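Local coordinates for protein TqaL (Neurospora crassa, PDB 7EEH) that binds an iron ion and belongs to the 2OG-Fe dioxygenase family, whose members are built on a cupin-type beta fold, at residues A53-L58 with R238-T243; P72-R77 with F164-V169; A129-L134 with L301-P306; S156-C161 with D293-H298. The protein carries 1 engineered substitution. All blocks are in the same frame, centred on the assembly; numbering follows the deposited sequence.

Overall arrangement
Contacts 1 and 3 are the buried pair, contacts 2 and 4 only partly buried. Helix 128-141, used by contact 3, also touches contact 1, where Ala129 packs on Leu55 and Leu58, so the two adjoin in the helical layer over the large sheet. Contacts 2 and 4 lie on adjoining parts of strand 158-170, with centres about 25 Å apart. Contact 2 is made by main-chain hydrogen bonds inside the sheet, whereas the other three rest on side chains: leucines and a phenylalanine in contact 1, a selenomethionine methyl and a glutamine amide in contact 3, one phenyl ring in contact 4. Charged groups grow more prominent in the two less buried contacts.

Contact 1. Residues A53-L58 with R238-T243; sequences ADLDAL and RHFLDT
Phe240 and Leu241, the two central residues of a type II beta turn from His239 to Asp242, carry the tight side of this contact together. The positive phi of Leu241 (80°) suits the third position, and Asp242 N closes the turn on His239 O. Both Leu241 methyls meet helix 52-58: CD1 lies 3.7 Å from Leu55 CD2, and CD2 lies 4.2 Å from Leu58 CD2, the side chains crossing at about right angles. Leu241 CG also sits over one face of the Phe240 ring. Phe240 holds its own CG anti to its backbone N (chi1 177°), pointing the ring tip at the helix. There Phe240 CZ comes within 3.3 Å of Leu55 O, while Leu58 CB stands at the ring edge, 4.3 Å from Phe240 CZ. The loop start is looser and more open: His239 is exposed and packs on Thr30 of the second subunit. Its backbone is pinned nonetheless: Asp242 OD2 accepts from Arg238 N (2.8 Å) and His239 N (2.9 Å). Met41, Val42 and Leu45 of helix 38-48 also touch Leu241. The arrangement is a type II turn between two sheets, docked into the helical layer that backs the beta core of 2OG-Fe dioxygenases.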
loop_
_atom_site.group_PDB
_atom_site.type_symbol
_atom_site.label_atom_id
_atom_site.label_comp_id
_atom_site.label_asym_id
_atom_site.label_seq_id
_atom_site.Cartn_x
_atom_site.Cartn_y
_atom_site.Cartn_z
ATOM N N ALA B 53 -7.341 6.951 -21.627
ATOM C CA ALA B 53 -7.496 7.215 -23.050
ATOM C C ALA B 53 -6.139 7.277 -23.741
ATOM O O ALA B 53 -5.968 6.727 -24.836
ATOM C CB ALA B 53 -8.278 8.513 -23.255
ATOM N N ASP B 54 -5.154 7.918 -23.106
ATOM C CA ASP B 54 -3.830 8.006 -23.711
ATOM C C ASP B 54 -3.104 6.667 -23.701
ATOM O O ASP B 54 -2.336 6.381 -24.625
ATOM C CB ASP B 54 -3.006 9.072 -23.005
ATOM C CG ASP B 54 -3.326 10.464 -23.516
ATOM O OD1 ASP B 54 -3.969 10.559 -24.583
ATOM O OD2 ASP B 54 -2.952 11.447 -22.863
ATOM N N LEU B 55 -3.308 5.846 -22.663
ATOM C CA LEU B 55 -2.759 4.496 -22.700
ATOM C C LEU B 55 -3.331 3.712 -23.878
ATOM O O LEU B 55 -2.602 2.980 -24.557
ATOM C CB LEU B 55 -3.031 3.773 -21.378
ATOM C CG LEU B 55 -2.227 4.262 -20.166
ATOM C CD1 LEU B 55 -2.980 3.938 -18.899
ATOM C CD2 LEU B 55 -0.847 3.647 -20.148
ATOM N N ASP B 56 -4.635 3.852 -24.137
ATOM C CA ASP B 56 -5.224 3.247 -25.330
ATOM C C ASP B 56 -4.584 3.805 -26.595
ATOM O O ASP B 56 -4.188 3.054 -27.490
ATOM C CB ASP B 56 -6.732 3.505 -25.372
ATOM C CG ASP B 56 -7.497 2.643 -24.415
ATOM O OD1 ASP B 56 -6.981 1.576 -24.022
ATOM O OD2 ASP B 56 -8.624 3.038 -24.052
ATOM N N ALA B 57 -4.500 5.129 -26.694
ATOM C CA ALA B 57 -3.983 5.756 -27.906
ATOM C C ALA B 57 -2.522 5.416 -28.154
ATOM O O ALA B 57 -2.062 5.477 -29.302
ATOM C CB ALA B 57 -4.153 7.272 -27.829
ATOM N N LEU B 58 -1.778 5.065 -27.105
ATOM C CA LEU B 58 -0.397 4.638 -27.280
ATOM C C LEU B 58 -0.295 3.352 -28.089
ATOM O O LEU B 58 0.743 3.093 -28.703
ATOM C CB LEU B 58 0.259 4.471 -25.900
ATOM C CG LEU B 58 1.740 4.771 -25.732
ATOM C CD1 LEU B 58 2.084 6.132 -26.287
ATOM C CD2 LEU B 58 2.143 4.644 -24.234
ATOM N N ARG B 238 6.434 -9.026 -24.442
ATOM C CA ARG B 238 5.264 -9.658 -25.051
ATOM C C ARG B 238 3.962 -8.915 -24.814
ATOM O O ARG B 238 3.016 -9.126 -25.573
ATOM C CB ARG B 238 5.092 -11.105 -24.546
ATOM C CG ARG B 238 6.398 -11.861 -24.311
ATOM C CD ARG B 238 6.224 -13.067 -23.395
ATOM N NE ARG B 238 5.013 -13.804 -23.705
ATOM C CZ ARG B 238 4.867 -15.113 -23.532
ATOM N NH1 ARG B 238 5.871 -15.829 -23.043
ATOM N NH2 ARG B 238 3.716 -15.704 -23.849
ATOM N N HIS B 239 3.855 -8.075 -23.802
ATOM C CA HIS B 239 2.593 -7.462 -23.435
ATOM C C HIS B 239 2.774 -5.959 -23.319
ATOM O O HIS B 239 3.839 -5.470 -22.916
ATOM C CB HIS B 239 2.060 -8.036 -22.108
ATOM C CG HIS B 239 1.910 -9.529 -22.112
ATOM N ND1 HIS B 239 2.664 -10.357 -21.306
ATOM C CD2 HIS B 239 1.099 -10.343 -22.831
ATOM C CE1 HIS B 239 2.318 -11.615 -21.521
ATOM N NE2 HIS B 239 1.374 -11.634 -22.444
ATOM N N PHE B 240 1.711 -5.240 -23.679
ATOM C CA PHE B 240 1.667 -3.788 -23.672
ATOM C C PHE B 240 2.380 -3.205 -22.457
ATOM O O PHE B 240 1.992 -3.458 -21.314
ATOM C CB PHE B 240 0.202 -3.321 -23.692
ATOM C CG PHE B 240 0.041 -1.836 -23.613
ATOM C CD1 PHE B 240 0.638 -1.016 -24.557
ATOM C CD2 PHE B 240 -0.716 -1.257 -22.607
ATOM C CE1 PHE B 240 0.508 0.356 -24.496
ATOM C CE2 PHE B 240 -0.872 0.122 -22.534
ATOM C CZ PHE B 240 -0.253 0.937 -23.485
ATOM N N LEU B 241 3.437 -2.440 -22.717
ATOM C CA LEU B 241 4.234 -1.655 -21.769
ATOM C C LEU B 241 5.256 -2.490 -21.004
ATOM O O LEU B 241 5.867 -1.951 -20.080
ATOM C CB LEU B 241 3.377 -0.880 -20.757
ATOM C CG LEU B 241 2.495 0.234 -21.340
ATOM C CD1 LEU B 241 1.644 0.878 -20.252
ATOM C CD2 LEU B 241 3.353 1.281 -22.043
ATOM N N ASP B 242 5.451 -3.770 -21.336
ATOM C CA ASP B 242 6.681 -4.454 -20.958
ATOM C C ASP B 242 7.877 -3.535 -21.211
ATOM O O ASP B 242 8.028 -2.993 -22.312
ATOM C CB ASP B 242 6.845 -5.744 -21.763
ATOM C CG ASP B 242 6.008 -6.920 -21.210
ATOM O OD1 ASP B 242 5.352 -6.787 -20.149
ATOM O OD2 ASP B 242 6.036 -7.991 -21.848
ATOM N N THR B 243 8.723 -3.363 -20.193
ATOM C CA THR B 243 9.794 -2.367 -20.222
ATOM C C THR B 243 11.088 -2.945 -19.664
ATOM O O THR B 243 11.115 -3.458 -18.538
ATOM C CB THR B 243 9.410 -1.108 -19.424
ATOM O OG1 THR B 243 8.336 -0.417 -20.080
ATOM C CG2 THR B 243 10.585 -0.159 -19.331
#

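Contact 2. Residues P72-R77 with F164-V169; sequences PFRRSR and FNLRTV
This is an antiparallel pairing of strands 74-84 and 158-170, neighbours in the large sheet, the axes of the two short segments running at 171°. Two hydrogen-bonded pairs hold it. Arg75 and Arg167 exchange bonds, Arg75 N to Arg167 O at 2.9 Å and Arg167 N to Arg75 O at 2.8 Å; Arg77 and Asn165 do the same. At the Pro72-Phe73 corner the pairing ends in a less straight bond: Val169 N reaches Phe73 O at 2.9 Å, bent to 147° and from above the carbonyl plane. On the face of Arg74, Ser76, Leu166 and Thr168, Leu166 CD1 sits over the Arg74 guanidinium, 3.9 Å from Arg74 NH1. Phe164 CD2 meets its edge, 4.0 Å from Arg74 NH2, planes 78° apart. On the other side, Val169 CG2 covers one face of the Arg75 guanidinium, 3.8 Å from Arg75 CZ. Like-charged Arg167 nearby pairs with Asp270, probably easing repulsion. In this inner strand pair of the cupin-type beta core, the side chain of Leu166 is about 10 Å from a bound Fe (III) ion. Strand 267-277 flanks segment 164-169 on its other side, bonded through the backbones of Phe164, Leu166 and Thr168; Ser76 bonds to Tyr66 of strand 66-68.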
loop_
_atom_site.group_PDB
_atom_site.type_symbol
_atom_site.label_atom_id
_atom_site.label_comp_id
_atom_site.label_asym_id
_atom_site.label_seq_id
_atom_site.Cartn_x
_atom_site.Cartn_y
_atom_site.Cartn_z
ATOM N N PRO B 72 12.747 -0.751 -46.202
ATOM C CA PRO B 72 11.434 -1.418 -46.209
ATOM C C PRO B 72 11.121 -2.250 -44.968
ATOM O O PRO B 72 9.951 -2.623 -44.775
ATOM C CB PRO B 72 11.505 -2.316 -47.452
ATOM C CG PRO B 72 12.956 -2.548 -47.690
ATOM C CD PRO B 72 13.758 -1.489 -46.980
ATOM N N PHE B 73 12.105 -2.565 -44.129
ATOM C CA PHE B 73 11.871 -3.393 -42.954
ATOM C C PHE B 73 11.688 -2.578 -41.680
ATOM O O PHE B 73 11.571 -3.166 -40.603
ATOM C CB PHE B 73 13.020 -4.401 -42.770
ATOM C CG PHE B 73 13.430 -5.106 -44.043
ATOM C CD1 PHE B 73 12.530 -5.910 -44.730
ATOM C CD2 PHE B 73 14.710 -4.953 -44.559
ATOM C CE1 PHE B 73 12.900 -6.551 -45.904
ATOM C CE2 PHE B 73 15.087 -5.589 -45.731
ATOM C CZ PHE B 73 14.177 -6.389 -46.405
ATOM N N ARG B 74 11.659 -1.246 -41.764
ATOM C CA ARG B 74 11.437 -0.440 -40.569
ATOM C C ARG B 74 10.686 0.850 -40.890
ATOM O O ARG B 74 10.945 1.511 -41.901
ATOM C CB ARG B 74 12.758 -0.118 -39.860
ATOM C CG ARG B 74 13.677 0.816 -40.612
ATOM C CD ARG B 74 14.908 1.126 -39.797
ATOM N NE ARG B 74 14.789 2.415 -39.126
ATOM C CZ ARG B 74 15.230 2.653 -37.894
ATOM N NH1 ARG B 74 15.813 1.680 -37.197
ATOM N NH2 ARG B 74 15.078 3.860 -37.358
ATOM N N ARG B 75 9.751 1.191 -40.015
ATOM C CA ARG B 75 9.078 2.481 -40.010
ATOM C C ARG B 75 9.359 3.140 -38.668
ATOM O O ARG B 75 9.403 2.464 -37.638
ATOM C CB ARG B 75 7.571 2.320 -40.240
ATOM C CG ARG B 75 7.209 1.831 -41.654
ATOM C CD ARG B 75 6.192 0.706 -41.636
ATOM N NE ARG B 75 6.150 -0.028 -42.903
ATOM C CZ ARG B 75 5.256 -0.974 -43.182
ATOM N NH1 ARG B 75 4.329 -1.305 -42.284
ATOM N NH2 ARG B 75 5.291 -1.598 -44.354
ATOM N N SER B 76 9.564 4.452 -38.671
ATOM C CA SER B 76 10.085 5.066 -37.458
ATOM C C SER B 76 9.811 6.560 -37.449
ATOM O O SER B 76 9.572 7.179 -38.492
ATOM C CB SER B 76 11.583 4.805 -37.329
ATOM O OG SER B 76 12.324 5.896 -37.840
ATOM N N ARG B 77 9.804 7.115 -36.233
ATOM C CA ARG B 77 9.936 8.542 -35.964
ATOM C C ARG B 77 10.878 8.698 -34.779
ATOM O O ARG B 77 10.976 7.802 -33.940
ATOM C CB ARG B 77 8.596 9.223 -35.640
ATOM C CG ARG B 77 7.611 9.235 -36.812
ATOM C CD ARG B 77 6.381 10.094 -36.585
ATOM N NE ARG B 77 5.603 10.141 -37.829
ATOM C CZ ARG B 77 5.818 11.027 -38.804
ATOM N NH1 ARG B 77 6.758 11.958 -38.674
ATOM N NH2 ARG B 77 5.091 10.984 -39.914
ATOM N N PHE B 164 13.248 6.855 -30.149
ATOM C CA PHE B 164 12.723 6.308 -31.396
ATOM C C PHE B 164 11.431 5.546 -31.136
ATOM O O PHE B 164 11.383 4.665 -30.266
ATOM C CB PHE B 164 13.717 5.361 -32.068
ATOM C CG PHE B 164 14.885 6.051 -32.696
ATOM C CD1 PHE B 164 15.923 6.513 -31.918
ATOM C CD2 PHE B 164 14.951 6.221 -34.072
ATOM C CE1 PHE B 164 17.014 7.147 -32.494
ATOM C CE2 PHE B 164 16.034 6.856 -34.652
ATOM C CZ PHE B 164 17.066 7.317 -33.860
ATOM N N ASN B 165 10.408 5.849 -31.916
ATOM C CA ASN B 165 9.201 5.034 -31.983
ATOM C C ASN B 165 9.339 4.210 -33.262
ATOM O O ASN B 165 9.416 4.772 -34.357
ATOM C CB ASN B 165 7.968 5.930 -31.986
ATOM C CG ASN B 165 6.672 5.159 -31.963
ATOM O OD1 ASN B 165 6.646 3.920 -31.935
ATOM N ND2 ASN B 165 5.582 5.890 -31.946
ATOM N N LEU B 166 9.438 2.889 -33.124
ATOM C CA LEU B 166 9.957 2.040 -34.194
ATOM C C LEU B 166 9.049 0.839 -34.416
ATOM O O LEU B 166 8.770 0.082 -33.479
ATOM C CB LEU B 166 11.393 1.567 -33.861
ATOM C CG LEU B 166 11.988 0.434 -34.703
ATOM C CD1 LEU B 166 12.171 0.882 -36.135
ATOM C CD2 LEU B 166 13.306 -0.048 -34.143
ATOM N N ARG B 167 8.604 0.652 -35.657
ATOM C CA ARG B 167 7.905 -0.561 -36.063
ATOM C C ARG B 167 8.817 -1.334 -37.006
ATOM O O ARG B 167 9.175 -0.830 -38.078
ATOM C CB ARG B 167 6.567 -0.234 -36.736
ATOM C CG ARG B 167 6.007 -1.375 -37.579
ATOM C CD ARG B 167 4.575 -1.104 -38.020
ATOM N NE ARG B 167 3.663 -0.981 -36.885
ATOM C CZ ARG B 167 2.407 -0.561 -36.974
ATOM N NH1 ARG B 167 1.892 -0.233 -38.162
ATOM N NH2 ARG B 167 1.662 -0.465 -35.877
ATOM N N THR B 168 9.224 -2.532 -36.598
ATOM C CA THR B 168 9.985 -3.397 -37.493
ATOM C C THR B 168 9.019 -4.281 -38.271
ATOM O O THR B 168 7.916 -4.566 -37.811
ATOM C CB THR B 168 10.995 -4.258 -36.728
ATOM O OG1 THR B 168 10.304 -5.151 -35.848
ATOM C CG2 THR B 168 11.955 -3.374 -35.928
ATOM N N VAL B 169 9.433 -4.698 -39.466
ATOM C CA VAL B 169 8.584 -5.466 -40.377
ATOM C C VAL B 169 9.384 -6.658 -40.890
ATOM O O VAL B 169 10.478 -6.483 -41.435
ATOM C CB VAL B 169 8.079 -4.613 -41.554
ATOM C CG1 VAL B 169 7.127 -5.416 -42.424
ATOM C CG2 VAL B 169 7.404 -3.347 -41.052
#

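Contact 3. Residues A129-L134 with L301-P306; sequences AFQALL and LPMEVP
The methyl of Met303, modelled as selenomethionine, is the point on which three helix side chains converge. Met303 CG is anti to the backbone N (chi1 -171°), and the chain then bends at chi2 (-94°) and chi3 (-123°), curling CE in against helix 128-141. There CE lies in the plane of the Phe130 ring at its edge, 3.9 Å from Phe130 CE2. Leu134 comes tip to tip, its CD1 4.1 Å from Met303 CE. Gln131 runs past Met303 in the opposite direction: its CG is anti to the carbonyl carbon, the chain beyond is extended, and NE2 ends 4.0 Å from Met303 CE. The Gln131 amide also takes the CG1 methyl of Val305, nearly equidistant from OE1 (3.4 Å), CD (3.5 Å) and NE2 (3.5 Å). Val305 turns that methyl to the helix by holding CG1 anti to its carbonyl carbon. The rotation of the amide is fixed from outside, by NE2 donating to Gln125 O, so it can serve as a packing surface. Met303 and Val305 face the helix, whereas Glu304 between them points away, and its carboxylate forms a salt bridge with Arg91. Backbone bonds of Met303 to Arg92 and Val305 to Val90 place the segment at the edge of the large sheet. This is a helix packed on the edge strand of a beta sheet, as in the helix-backed beta core of 2OG-Fe dioxygenases.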
loop_
_atom_site.group_PDB
_atom_site.type_symbol
_atom_site.label_atom_id
_atom_site.label_comp_id
_atom_site.label_asym_id
_atom_site.label_seq_id
_atom_site.Cartn_x
_atom_site.Cartn_y
_atom_site.Cartn_z
ATOM N N ALA B 129 0.622 9.209 -21.321
ATOM C CA ALA B 129 1.288 7.956 -20.978
ATOM C C ALA B 129 2.727 7.961 -21.466
ATOM O O ALA B 129 3.638 7.568 -20.727
ATOM C CB ALA B 129 0.532 6.752 -21.554
ATOM N N PHE B 130 2.958 8.418 -22.698
ATOM C CA PHE B 130 4.337 8.616 -23.143
ATOM C C PHE B 130 5.088 9.553 -22.205
ATOM O O PHE B 130 6.246 9.287 -21.849
ATOM C CB PHE B 130 4.382 9.174 -24.568
ATOM C CG PHE B 130 5.759 9.652 -24.981
ATOM C CD1 PHE B 130 6.714 8.751 -25.430
ATOM C CD2 PHE B 130 6.100 10.994 -24.899
ATOM C CE1 PHE B 130 7.982 9.182 -25.797
ATOM C CE2 PHE B 130 7.365 11.431 -25.269
ATOM C CZ PHE B 130 8.307 10.527 -25.718
ATOM N N GLN B 131 4.454 10.667 -21.809
ATOM C CA GLN B 131 5.107 11.593 -20.888
ATOM C C GLN B 131 5.410 10.910 -19.559
ATOM O O GLN B 131 6.479 11.113 -18.982
ATOM C CB GLN B 131 4.245 12.838 -20.667
ATOM C CG GLN B 131 4.014 13.658 -21.952
ATOM C CD GLN B 131 3.241 14.948 -21.717
ATOM O OE1 GLN B 131 2.558 15.101 -20.708
ATOM N NE2 GLN B 131 3.357 15.887 -22.653
ATOM N N ALA B 132 4.482 10.096 -19.064
ATOM C CA ALA B 132 4.740 9.359 -17.830
ATOM C C ALA B 132 5.930 8.425 -17.992
ATOM O O ALA B 132 6.717 8.248 -17.056
ATOM C CB ALA B 132 3.498 8.579 -17.412
ATOM N N LEU B 133 6.104 7.849 -19.188
ATOM C CA LEU B 133 7.267 6.998 -19.427
ATOM C C LEU B 133 8.565 7.781 -19.296
ATOM O O LEU B 133 9.536 7.279 -18.728
ATOM C CB LEU B 133 7.186 6.332 -20.801
ATOM C CG LEU B 133 6.381 5.031 -20.871
ATOM C CD1 LEU B 133 6.164 4.599 -22.321
ATOM C CD2 LEU B 133 7.054 3.909 -20.053
ATOM N N LEU B 134 8.607 9.009 -19.821
ATOM C CA LEU B 134 9.801 9.837 -19.669
ATOM C C LEU B 134 10.063 10.159 -18.205
ATOM O O LEU B 134 11.203 10.086 -17.738
ATOM C CB LEU B 134 9.656 11.132 -20.470
ATOM C CG LEU B 134 9.885 11.090 -21.985
ATOM C CD1 LEU B 134 9.484 12.422 -22.579
ATOM C CD2 LEU B 134 11.344 10.774 -22.317
ATOM N N LEU B 301 7.523 22.160 -32.430
ATOM C CA LEU B 301 6.907 21.059 -31.686
ATOM C C LEU B 301 7.301 21.134 -30.210
ATOM O O LEU B 301 7.831 20.169 -29.643
ATOM C CB LEU B 301 7.305 19.716 -32.286
ATOM C CG LEU B 301 6.789 19.412 -33.694
ATOM C CD1 LEU B 301 7.585 18.276 -34.342
ATOM C CD2 LEU B 301 5.316 19.080 -33.646
ATOM N N PRO B 302 7.041 22.261 -29.552
ATOM C CA PRO B 302 7.518 22.426 -28.182
ATOM C C PRO B 302 6.821 21.455 -27.247
ATOM O O PRO B 302 5.706 21.002 -27.505
ATOM C CB PRO B 302 7.153 23.876 -27.858
ATOM C CG PRO B 302 5.899 24.087 -28.650
ATOM C CD PRO B 302 6.131 23.356 -29.943
HETATM N N MSE B 303 7.509 21.130 -26.158
HETATM C CA MSE B 303 6.985 20.220 -25.151
HETATM C C MSE B 303 7.847 20.313 -23.902
HETATM O O MSE B 303 9.075 20.288 -23.979
HETATM C CB MSE B 303 6.936 18.792 -25.700
HETATM C CG MSE B 303 6.206 17.810 -24.818
HETATM SE SE MSE B 303 7.422 16.848 -23.621
HETATM C CE MSE B 303 6.970 15.177 -24.162
ATOM N N GLU B 304 7.210 20.465 -22.743
ATOM C CA GLU B 304 7.952 20.475 -21.492
ATOM C C GLU B 304 7.016 20.067 -20.368
ATOM O O GLU B 304 5.923 20.623 -20.247
ATOM C CB GLU B 304 8.560 21.852 -21.210
ATOM C CG GLU B 304 9.330 21.913 -19.899
ATOM C CD GLU B 304 10.490 22.889 -19.930
ATOM O OE1 GLU B 304 10.838 23.395 -21.017
ATOM O OE2 GLU B 304 11.072 23.132 -18.857
ATOM N N VAL B 305 7.427 19.081 -19.576
ATOM C CA VAL B 305 6.626 18.626 -18.441
ATOM C C VAL B 305 7.543 18.525 -17.232
ATOM O O VAL B 305 8.732 18.216 -17.381
ATOM C CB VAL B 305 5.926 17.280 -18.712
ATOM C CG1 VAL B 305 4.998 17.379 -19.915
ATOM C CG2 VAL B 305 6.927 16.160 -18.897
ATOM N N PRO B 306 7.042 18.781 -16.027
ATOM C CA PRO B 306 7.881 18.628 -14.834
ATOM C C PRO B 306 8.207 17.168 -14.567
ATOM O O PRO B 306 7.417 16.273 -14.863
ATOM C CB PRO B 306 7.015 19.216 -13.714
ATOM C CG PRO B 306 5.612 19.159 -14.235
ATOM C CD PRO B 306 5.719 19.348 -15.714
#

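Contact 4. Residues S156-C161 with D293-H298; sequences SDKWVC and DSFRPH
Each of the two segments is folded by an ST turn, and a single phenyl ring makes most of the contact between them. In the first turn Ser156 OG accepts from Lys158 N at 2.8 Å, just where the strand begins; in the second, Ser294 OG accepts from Arg296 N at 3.3 Å, with Phe295 between the two. The Phe295 side chain leaves the loop with CG anti to its carbonyl carbon and directs its tip at the strand. Its CZ lies 3.6 Å from Val160 CG2, and its CE1 3.9 Å from Lys158 CB. Lys158 CD stands over one face of the ring, while Trp159 O is at its edge, 4.3 Å from Phe295 CE1. The lysine goes on past the ring and bends only at chi4 (51°), bringing NZ to Asp157 OD1 in a 2.8 Å salt bridge that enters from above the carboxylate plane. The ammonium is thereby led away from the loop. Asp293 packs on the same valine methyl, its CG 3.9 Å from Val160 CG2, but its oxygens are held elsewhere, OD2 by Val280 N and OD1 by a salt bridge to Arg277. Trp159, alternating with its neighbours, points away from the loop and makes a cation-pi contact with Arg278. The start of strand 158-170 lies between strands 74-84 and 267-277, bonded through Trp159 to Phe83 and through Val160 to Arg277. The loop crosses the Lys158 and Val160 face of this sheet, where Phe295 also touches Cys82 and Pro279.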
loop_
_atom_site.group_PDB
_atom_site.type_symbol
_atom_site.label_atom_id
_atom_site.label_comp_id
_atom_site.label_asym_id
_atom_site.label_seq_id
_atom_site.Cartn_x
_atom_site.Cartn_y
_atom_site.Cartn_z
ATOM N N SER B 156 27.623 17.818 -16.145
ATOM C CA SER B 156 26.443 18.541 -16.581
ATOM C C SER B 156 25.233 18.170 -15.725
ATOM O O SER B 156 25.194 17.125 -15.069
ATOM C CB SER B 156 26.157 18.249 -18.054
ATOM O OG SER B 156 24.790 18.454 -18.356
ATOM N N ASP B 157 24.247 19.061 -15.720
ATOM C CA ASP B 157 22.958 18.821 -15.091
ATOM C C ASP B 157 21.869 18.457 -16.102
ATOM O O ASP B 157 20.685 18.435 -15.746
ATOM C CB ASP B 157 22.531 20.054 -14.297
ATOM C CG ASP B 157 22.483 21.314 -15.155
ATOM O OD1 ASP B 157 22.675 21.244 -16.390
ATOM O OD2 ASP B 157 22.248 22.399 -14.587
ATOM N N LYS B 158 22.240 18.203 -17.352
ATOM C CA LYS B 158 21.313 17.911 -18.435
ATOM C C LYS B 158 21.685 16.581 -19.070
ATOM O O LYS B 158 22.870 16.283 -19.239
ATOM C CB LYS B 158 21.347 19.001 -19.520
ATOM C CG LYS B 158 20.658 20.304 -19.149
ATOM C CD LYS B 158 21.314 21.499 -19.838
ATOM C CE LYS B 158 20.828 22.832 -19.255
ATOM N NZ LYS B 158 20.932 22.890 -17.752
ATOM N N TRP B 159 20.676 15.782 -19.417
ATOM C CA TRP B 159 20.871 14.589 -20.226
ATOM C C TRP B 159 20.180 14.776 -21.569
ATOM O O TRP B 159 19.158 15.453 -21.664
ATOM C CB TRP B 159 20.292 13.322 -19.578
ATOM C CG TRP B 159 20.707 12.978 -18.172
ATOM C CD1 TRP B 159 20.338 13.617 -17.036
ATOM C CD2 TRP B 159 21.511 11.860 -17.760
ATOM N NE1 TRP B 159 20.883 12.997 -15.939
ATOM C CE2 TRP B 159 21.610 11.916 -16.356
ATOM C CE3 TRP B 159 22.176 10.833 -18.448
ATOM C CZ2 TRP B 159 22.338 10.990 -15.619
ATOM C CZ3 TRP B 159 22.901 9.903 -17.716
ATOM C CH2 TRP B 159 22.983 9.996 -16.313
ATOM N N VAL B 160 20.738 14.150 -22.594
ATOM C CA VAL B 160 20.104 14.050 -23.903
ATOM C C VAL B 160 19.441 12.690 -23.980
ATOM O O VAL B 160 20.092 11.666 -23.743
ATOM C CB VAL B 160 21.123 14.205 -25.044
ATOM C CG1 VAL B 160 20.405 14.140 -26.404
ATOM C CG2 VAL B 160 21.911 15.482 -24.886
ATOM N N CYS B 161 18.157 12.671 -24.315
ATOM C CA CYS B 161 17.426 11.427 -24.501
ATOM C C CYS B 161 16.938 11.392 -25.941
ATOM O O CYS B 161 16.063 12.181 -26.325
ATOM C CB CYS B 161 16.263 11.313 -23.524
ATOM S SG CYS B 161 15.231 9.851 -23.834
ATOM N N ASP B 293 26.240 18.671 -28.460
ATOM C CA ASP B 293 24.792 18.563 -28.453
ATOM C C ASP B 293 24.165 19.942 -28.351
ATOM O O ASP B 293 24.580 20.765 -27.527
ATOM C CB ASP B 293 24.337 17.701 -27.280
ATOM C CG ASP B 293 24.865 16.306 -27.368
ATOM O OD1 ASP B 293 24.497 15.619 -28.337
ATOM O OD2 ASP B 293 25.653 15.906 -26.487
ATOM N N SER B 294 23.158 20.197 -29.173
ATOM C CA SER B 294 22.392 21.422 -29.058
ATOM C C SER B 294 21.274 21.209 -28.049
ATOM O O SER B 294 20.585 20.187 -28.091
ATOM C CB SER B 294 21.809 21.830 -30.411
ATOM O OG SER B 294 20.599 22.542 -30.237
ATOM N N PHE B 295 21.087 22.172 -27.150
ATOM C CA PHE B 295 19.993 22.123 -26.192
ATOM C C PHE B 295 18.916 23.161 -26.488
ATOM O O PHE B 295 18.077 23.447 -25.627
ATOM C CB PHE B 295 20.526 22.263 -24.769
ATOM C CG PHE B 295 21.251 21.036 -24.286
ATOM C CD1 PHE B 295 20.540 19.924 -23.845
ATOM C CD2 PHE B 295 22.634 20.980 -24.309
ATOM C CE1 PHE B 295 21.200 18.785 -23.412
ATOM C CE2 PHE B 295 23.311 19.843 -23.877
ATOM C CZ PHE B 295 22.592 18.746 -23.427
ATOM N N ARG B 296 18.905 23.704 -27.697
ATOM C CA ARG B 296 17.825 24.590 -28.098
ATOM C C ARG B 296 16.505 23.823 -28.096
ATOM O O ARG B 296 16.423 22.733 -28.678
ATOM C CB ARG B 296 18.105 25.176 -29.482
ATOM C CG ARG B 296 19.407 25.970 -29.518
ATOM C CD ARG B 296 19.627 26.672 -30.852
ATOM N NE ARG B 296 18.463 27.453 -31.253
ATOM C CZ ARG B 296 18.136 28.637 -30.741
ATOM N NH1 ARG B 296 18.889 29.192 -29.794
ATOM N NH2 ARG B 296 17.053 29.268 -31.181
ATOM N N PRO B 297 15.471 24.331 -27.443
ATOM C CA PRO B 297 14.176 23.655 -27.488
ATOM C C PRO B 297 13.577 23.728 -28.885
ATOM O O PRO B 297 13.963 24.550 -29.724
ATOM C CB PRO B 297 13.330 24.423 -26.468
ATOM C CG PRO B 297 14.025 25.730 -26.299
ATOM C CD PRO B 297 15.473 25.484 -26.531
ATOM N N HIS B 298 12.640 22.822 -29.140
ATOM C CA HIS B 298 12.038 22.734 -30.461
ATOM C C HIS B 298 11.085 23.901 -30.651
ATOM O O HIS B 298 10.234 24.163 -29.797
ATOM C CB HIS B 298 11.303 21.404 -30.626
ATOM C CG HIS B 298 11.129 20.975 -32.049
ATOM N ND1 HIS B 298 10.382 21.694 -32.957
ATOM C CD2 HIS B 298 11.581 19.884 -32.711
ATOM C CE1 HIS B 298 10.393 21.070 -34.123
ATOM N NE2 HIS B 298 11.115 19.971 -33.999
#